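Local coordinates for GCN5-related N-acetyltransferase (Ralstonia eutropha JMP134, PDB 2Q0Y), which probably transfers an acyl group, most likely acetyl from acetyl-CoA, to an acceptor amine, as a member of the GCN5-related N-acetyltransferase family, at the interface of chains A and B. Sequence-based numbering; all coordinates share one arbitrary frame. Chains: chain A/B, GCN5-related N-acetyltransferase.

Contact 1 and contact 2 lie about 23 Å apart, measured between the centres of their C-alpha atoms, and have no residue in common. In contact 1 the C-terminal strand 146-150 of chain B pairs with strand 142-143 of chain A and sends a selenomethionine into A. In contact 2 the end of strand 63-74 and the loop after it in chain A meet helix 30-50 of chain B. Each has a twin with the chains exchanged, since the interface is two-fold symmetric. Strand pairing and loop-on-helix packing together suggest a genuine dimer, although the structure alone does not prove one in solution.

Contact 1: the interface of chains A and B. Residues chain A 128, 133, 136-137, 140-143; chain B 146-148.
B:Met147, a selenomethionine, pushes its side chain into chain A among A:Ala128, A:Tyr136 and A:Trp141. Its CG stands anti to its own carbonyl carbon (chi1 -56°) and the chain runs straight to selenium before bending at chi3, which turns the methyl CE toward the backbone of A:Trp141. The selenium SE of B:Met147 lies 3.9 Å from the methyl CB of A:Ala128 and touches CB of A:Tyr136 from another direction. The tyrosine side chain crosses the selenomethionine at about a right angle, offering CB and the ring carbon CD2 rather than its hydroxyl. B:Met147 CE ends 3.5 Å from the carbonyl O of A:Trp141.

The indole of A:Trp141 bears on the backbone of strand 146-150 with the rim of its six-membered ring: CE3 comes within 3.6 Å of B:Ser148 CA, and the backbone C of B:Met147 sits at the ring edge, in plane. Beside it, A:Ser142 and B:Ser148 form an antiparallel bridge. A:Ser142 N donates to B:Ser148 O at 2.8 Å, and B:Ser148 N returns a bond to A:Ser142 O. Sheet pairing thus fixes the strand while the selenomethionine anchors it in chain A. At the margin, water 1, held by A:Gly140 O and by the hydroxyl OG of A:Ser142 at 2.7 Å, also reaches B:Ser148 O across the contact, 3.3 Å away.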
loop_
_atom_site.group_PDB
_atom_site.type_symbol
_atom_site.label_atom_id
_atom_site.label_comp_id
_atom_site.label_asym_id
_atom_site.label_seq_id
_atom_site.Cartn_x
_atom_site.Cartn_y
_atom_site.Cartn_z
ATOM N N ALA A 128 10.912 0.060 1.316
ATOM C CA ALA A 128 12.364 0.031 1.240
ATOM C C ALA A 128 12.951 -1.001 2.186
ATOM O O ALA A 128 12.329 -1.366 3.178
ATOM C CB ALA A 128 12.924 1.384 1.556
ATOM N N GLN A 133 17.357 2.352 1.120
ATOM C CA GLN A 133 16.813 3.655 1.505
ATOM C C GLN A 133 17.660 4.883 1.106
ATOM O O GLN A 133 17.099 5.888 0.670
ATOM C CB GLN A 133 16.503 3.666 3.011
ATOM C CG GLN A 133 16.049 5.008 3.566
ATOM C CD GLN A 133 17.206 5.966 3.846
ATOM O OE1 GLN A 133 18.287 5.553 4.275
ATOM N NE2 GLN A 133 16.980 7.255 3.596
ATOM N N TYR A 136 17.124 5.652 -2.548
ATOM C CA TYR A 136 15.785 6.146 -2.842
ATOM C C TYR A 136 15.673 7.600 -2.406
ATOM O O TYR A 136 15.143 8.437 -3.139
ATOM C CB TYR A 136 14.692 5.263 -2.211
ATOM C CG TYR A 136 14.860 3.780 -2.491
ATOM C CD1 TYR A 136 15.344 3.319 -3.728
ATOM C CD2 TYR A 136 14.570 2.834 -1.511
ATOM C CE1 TYR A 136 15.513 1.963 -3.968
ATOM C CE2 TYR A 136 14.738 1.481 -1.744
ATOM C CZ TYR A 136 15.202 1.045 -2.973
ATOM O OH TYR A 136 15.383 -0.307 -3.189
ATOM N N ALA A 137 16.196 7.910 -1.228
ATOM C CA ALA A 137 16.161 9.275 -0.737
ATOM C C ALA A 137 16.903 10.199 -1.694
ATOM O O ALA A 137 16.411 11.285 -1.996
ATOM C CB ALA A 137 16.744 9.355 0.631
ATOM N N GLY A 140 14.838 11.185 -4.600
ATOM C CA GLY A 140 13.666 12.029 -4.367
ATOM C C GLY A 140 12.463 11.323 -3.781
ATOM O O GLY A 140 11.335 11.844 -3.828
ATOM N N TRP A 141 12.697 10.133 -3.225
ATOM C CA TRP A 141 11.669 9.386 -2.514
ATOM C C TRP A 141 11.611 9.866 -1.055
ATOM O O TRP A 141 12.641 10.222 -0.458
ATOM C CB TRP A 141 11.915 7.878 -2.584
ATOM C CG TRP A 141 11.776 7.337 -3.980
ATOM C CD1 TRP A 141 12.672 7.453 -4.998
ATOM C CD2 TRP A 141 10.666 6.604 -4.500
ATOM N NE1 TRP A 141 12.181 6.843 -6.130
ATOM C CE2 TRP A 141 10.936 6.337 -5.854
ATOM C CE3 TRP A 141 9.436 6.181 -3.955
ATOM C CZ2 TRP A 141 10.043 5.631 -6.667
ATOM C CZ3 TRP A 141 8.562 5.495 -4.756
ATOM C CH2 TRP A 141 8.862 5.225 -6.099
ATOM N N SER A 142 10.392 9.923 -0.519
ATOM C CA SER A 142 10.162 10.366 0.859
ATOM C C SER A 142 9.469 9.281 1.668
ATOM O O SER A 142 8.583 8.611 1.160
ATOM C CB SER A 142 9.265 11.602 0.901
ATOM O OG SER A 142 9.823 12.679 0.180
ATOM N N PRO A 143 9.813 9.163 2.949
ATOM C CA PRO A 143 9.067 8.293 3.848
ATOM C C PRO A 143 7.611 8.702 3.923
ATOM O O PRO A 143 7.313 9.907 3.902
ATOM C CB PRO A 143 9.735 8.533 5.208
ATOM C CG PRO A 143 11.041 9.044 4.905
ATOM C CD PRO A 143 10.895 9.854 3.657
ATOM N N GLU B 146 7.718 2.158 3.973
ATOM C CA GLU B 146 7.171 2.715 2.749
ATOM C C GLU B 146 7.738 4.093 2.452
ATOM O O GLU B 146 7.922 4.924 3.349
ATOM C CB GLU B 146 5.647 2.774 2.817
ATOM C CG GLU B 146 5.019 3.123 1.486
ATOM C CD GLU B 146 3.528 3.223 1.554
ATOM O OE1 GLU B 146 2.998 4.148 2.186
ATOM O OE2 GLU B 146 2.884 2.350 0.969
HETATM N N MSE B 147 8.013 4.320 1.174
HETATM C CA MSE B 147 8.423 5.606 0.674
HETATM C C MSE B 147 7.620 5.891 -0.584
HETATM O O MSE B 147 7.094 4.974 -1.218
HETATM C CB MSE B 147 9.930 5.618 0.360
HETATM C CG MSE B 147 10.810 5.227 1.547
HETATM SE SE MSE B 147 12.675 5.206 1.116
HETATM C CE MSE B 147 12.988 7.090 1.115
ATOM N N SER B 148 7.544 7.164 -0.944
ATOM C CA SER B 148 6.740 7.602 -2.066
ATOM C C SER B 148 7.446 8.663 -2.897
ATOM O O SER B 148 8.386 9.324 -2.428
ATOM C CB SER B 148 5.394 8.142 -1.571
ATOM O OG SER B 148 5.529 9.392 -0.882
HETATM O O HOH W 1 9.025 12.528 -2.428
HETATM O O HOH W 2 5.778 11.070 1.925
#

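Contact 2: the interface of chains A and B. Residues chain A 74-77, 85; chain B 39-40, 43, 47.
A:Pro76 lies flat against the indole of B:Trp43, the two side chains alongside each other and pointing the same way. CB of the proline sits over the face of the six-membered ring, 3.6 Å from its centroid, while CA covers the five-membered ring, giving a pair of CH-pi contacts. B:Trp43 has CG anti to its backbone N (chi1 175°), which carries the indole away from helix 30-50 and toward the proline loop of chain A. Toward the rim of the opposite face lies CD of B:Arg47 from the same helix, so the indole is held between its own chain and the partner.

A:Pro77 continues the apolar patch across the base of the indole. Its CD packs 3.6 Å from B:Trp43 CG, and its CG reaches B:Pro39, 3.8 Å from CB of that residue. B:Phe40 meets A:Pro76 with its edge, CB of the proline lying in the plane of the phenyl ring. On another flank, CB of A:Asp85 comes up to B:Trp43 CD1.

Farther out, B:Arg47 runs extended from CG to NE, and its guanidinium, turned at chi4 (75°), lies over the indole of B:Trp43, with B:Trp43 NE1 above the centre of the guanidinium plane. B:Arg47 NH1 donates to B:Trp43 O at 2.8 Å, fastening the group to its own helix. B:Arg47 NH2 makes a long salt bridge, 3.7 Å to the carboxylate OE1 of A:Glu74, with the two planes turned 70° apart; that glutamate is poorly ordered. Water 3 links OE1 to B:Arg47 NE, and water 4 lies between NH2 and A:Asp85 OD2, 3.2 Å from the carboxylate oxygen. The patch pairs an apolar proline-tryptophan seat with a polar rim of a long salt bridge and bridging waters, and joins the proline loop of one subunit to helix 30-50 of the other, which would steady the putative dimer.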
loop_
_atom_site.group_PDB
_atom_site.type_symbol
_atom_site.label_atom_id
_atom_site.label_comp_id
_atom_site.label_asym_id
_atom_site.label_seq_id
_atom_site.Cartn_x
_atom_site.Cartn_y
_atom_site.Cartn_z
ATOM N N GLU A 74 -4.738 -0.652 -7.907
ATOM C CA GLU A 74 -5.955 0.104 -7.649
ATOM C C GLU A 74 -5.838 0.811 -6.302
ATOM O O GLU A 74 -5.343 0.239 -5.348
ATOM C CB GLU A 74 -7.167 -0.826 -7.654
ATOM C CG GLU A 74 -7.500 -1.363 -9.018
ATOM C CD GLU A 74 -8.844 -2.092 -9.049
ATOM O OE1 GLU A 74 -9.408 -2.372 -7.959
ATOM O OE2 GLU A 74 -9.332 -2.373 -10.173
ATOM N N TRP A 75 -6.275 2.068 -6.245
ATOM C CA TRP A 75 -6.203 2.866 -5.046
ATOM C C TRP A 75 -7.267 3.963 -5.086
ATOM O O TRP A 75 -7.526 4.511 -6.143
ATOM C CB TRP A 75 -4.816 3.493 -4.894
ATOM C CG TRP A 75 -4.507 3.785 -3.497
ATOM C CD1 TRP A 75 -4.685 4.958 -2.840
ATOM C CD2 TRP A 75 -4.023 2.850 -2.532
ATOM N NE1 TRP A 75 -4.329 4.819 -1.514
ATOM C CE2 TRP A 75 -3.921 3.532 -1.302
ATOM C CE3 TRP A 75 -3.671 1.501 -2.590
ATOM C CZ2 TRP A 75 -3.472 2.911 -0.139
ATOM C CZ3 TRP A 75 -3.240 0.877 -1.425
ATOM C CH2 TRP A 75 -3.126 1.586 -0.230
ATOM N N PRO A 76 -7.879 4.296 -3.935
ATOM C CA PRO A 76 -8.818 5.435 -3.974
ATOM C C PRO A 76 -8.150 6.744 -4.380
ATOM O O PRO A 76 -7.019 7.020 -3.957
ATOM C CB PRO A 76 -9.297 5.554 -2.520
ATOM C CG PRO A 76 -8.226 4.844 -1.719
ATOM C CD PRO A 76 -7.796 3.715 -2.585
ATOM N N PRO A 77 -8.848 7.566 -5.178
ATOM C CA PRO A 77 -8.338 8.920 -5.413
ATOM C C PRO A 77 -7.933 9.557 -4.092
ATOM O O PRO A 77 -8.608 9.362 -3.069
ATOM C CB PRO A 77 -9.528 9.616 -6.070
ATOM C CG PRO A 77 -10.141 8.495 -6.870
ATOM C CD PRO A 77 -10.083 7.314 -5.933
ATOM N N ASP A 85 -7.408 6.839 -9.706
ATOM C CA ASP A 85 -7.772 5.753 -8.802
ATOM C C ASP A 85 -6.732 4.618 -8.875
ATOM O O ASP A 85 -7.067 3.420 -8.924
ATOM C CB ASP A 85 -9.178 5.230 -9.119
ATOM C CG ASP A 85 -9.309 4.692 -10.535
ATOM O OD1 ASP A 85 -8.378 4.863 -11.365
ATOM O OD2 ASP A 85 -10.367 4.110 -10.821
ATOM N N PRO B 39 -13.904 12.341 -8.278
ATOM C CA PRO B 39 -13.214 11.048 -8.471
ATOM C C PRO B 39 -13.363 10.063 -7.292
ATOM O O PRO B 39 -13.682 8.882 -7.493
ATOM C CB PRO B 39 -11.761 11.468 -8.699
ATOM C CG PRO B 39 -11.876 12.798 -9.368
ATOM C CD PRO B 39 -13.031 13.477 -8.645
ATOM N N PHE B 40 -13.193 10.546 -6.068
ATOM C CA PHE B 40 -13.369 9.664 -4.909
ATOM C C PHE B 40 -14.801 9.130 -4.761
ATOM O O PHE B 40 -15.004 7.950 -4.499
ATOM C CB PHE B 40 -12.907 10.307 -3.587
ATOM C CG PHE B 40 -13.129 9.404 -2.428
ATOM C CD1 PHE B 40 -12.288 8.343 -2.215
ATOM C CD2 PHE B 40 -14.248 9.540 -1.619
ATOM C CE1 PHE B 40 -12.531 7.436 -1.191
ATOM C CE2 PHE B 40 -14.478 8.644 -0.571
ATOM C CZ PHE B 40 -13.617 7.602 -0.363
ATOM N N TRP B 43 -15.435 6.489 -7.290
ATOM C CA TRP B 43 -14.686 5.298 -6.905
ATOM C C TRP B 43 -15.442 4.546 -5.803
ATOM O O TRP B 43 -15.510 3.319 -5.825
ATOM C CB TRP B 43 -13.291 5.692 -6.411
ATOM C CG TRP B 43 -12.450 4.568 -5.858
ATOM C CD1 TRP B 43 -11.585 3.765 -6.551
ATOM C CD2 TRP B 43 -12.378 4.145 -4.489
ATOM N NE1 TRP B 43 -10.990 2.869 -5.704
ATOM C CE2 TRP B 43 -11.466 3.065 -4.436
ATOM C CE3 TRP B 43 -13.007 4.556 -3.317
ATOM C CZ2 TRP B 43 -11.170 2.413 -3.266
ATOM C CZ3 TRP B 43 -12.730 3.895 -2.150
ATOM C CH2 TRP B 43 -11.821 2.834 -2.127
ATOM N N ARG B 47 -18.065 0.304 -4.685
ATOM C CA ARG B 47 -17.393 -0.475 -3.675
ATOM C C ARG B 47 -18.187 -0.556 -2.375
ATOM O O ARG B 47 -18.077 -1.543 -1.667
ATOM C CB ARG B 47 -16.012 0.110 -3.423
ATOM C CG ARG B 47 -15.114 -0.059 -4.635
ATOM C CD ARG B 47 -13.791 0.595 -4.473
ATOM N NE ARG B 47 -12.893 0.161 -5.548
ATOM C CZ ARG B 47 -12.961 0.579 -6.812
ATOM N NH1 ARG B 47 -13.866 1.481 -7.208
ATOM N NH2 ARG B 47 -12.097 0.096 -7.699
HETATM O O HOH W 3 -10.126 -1.584 -5.560
HETATM O O HOH W 4 -10.655 1.033 -10.192
#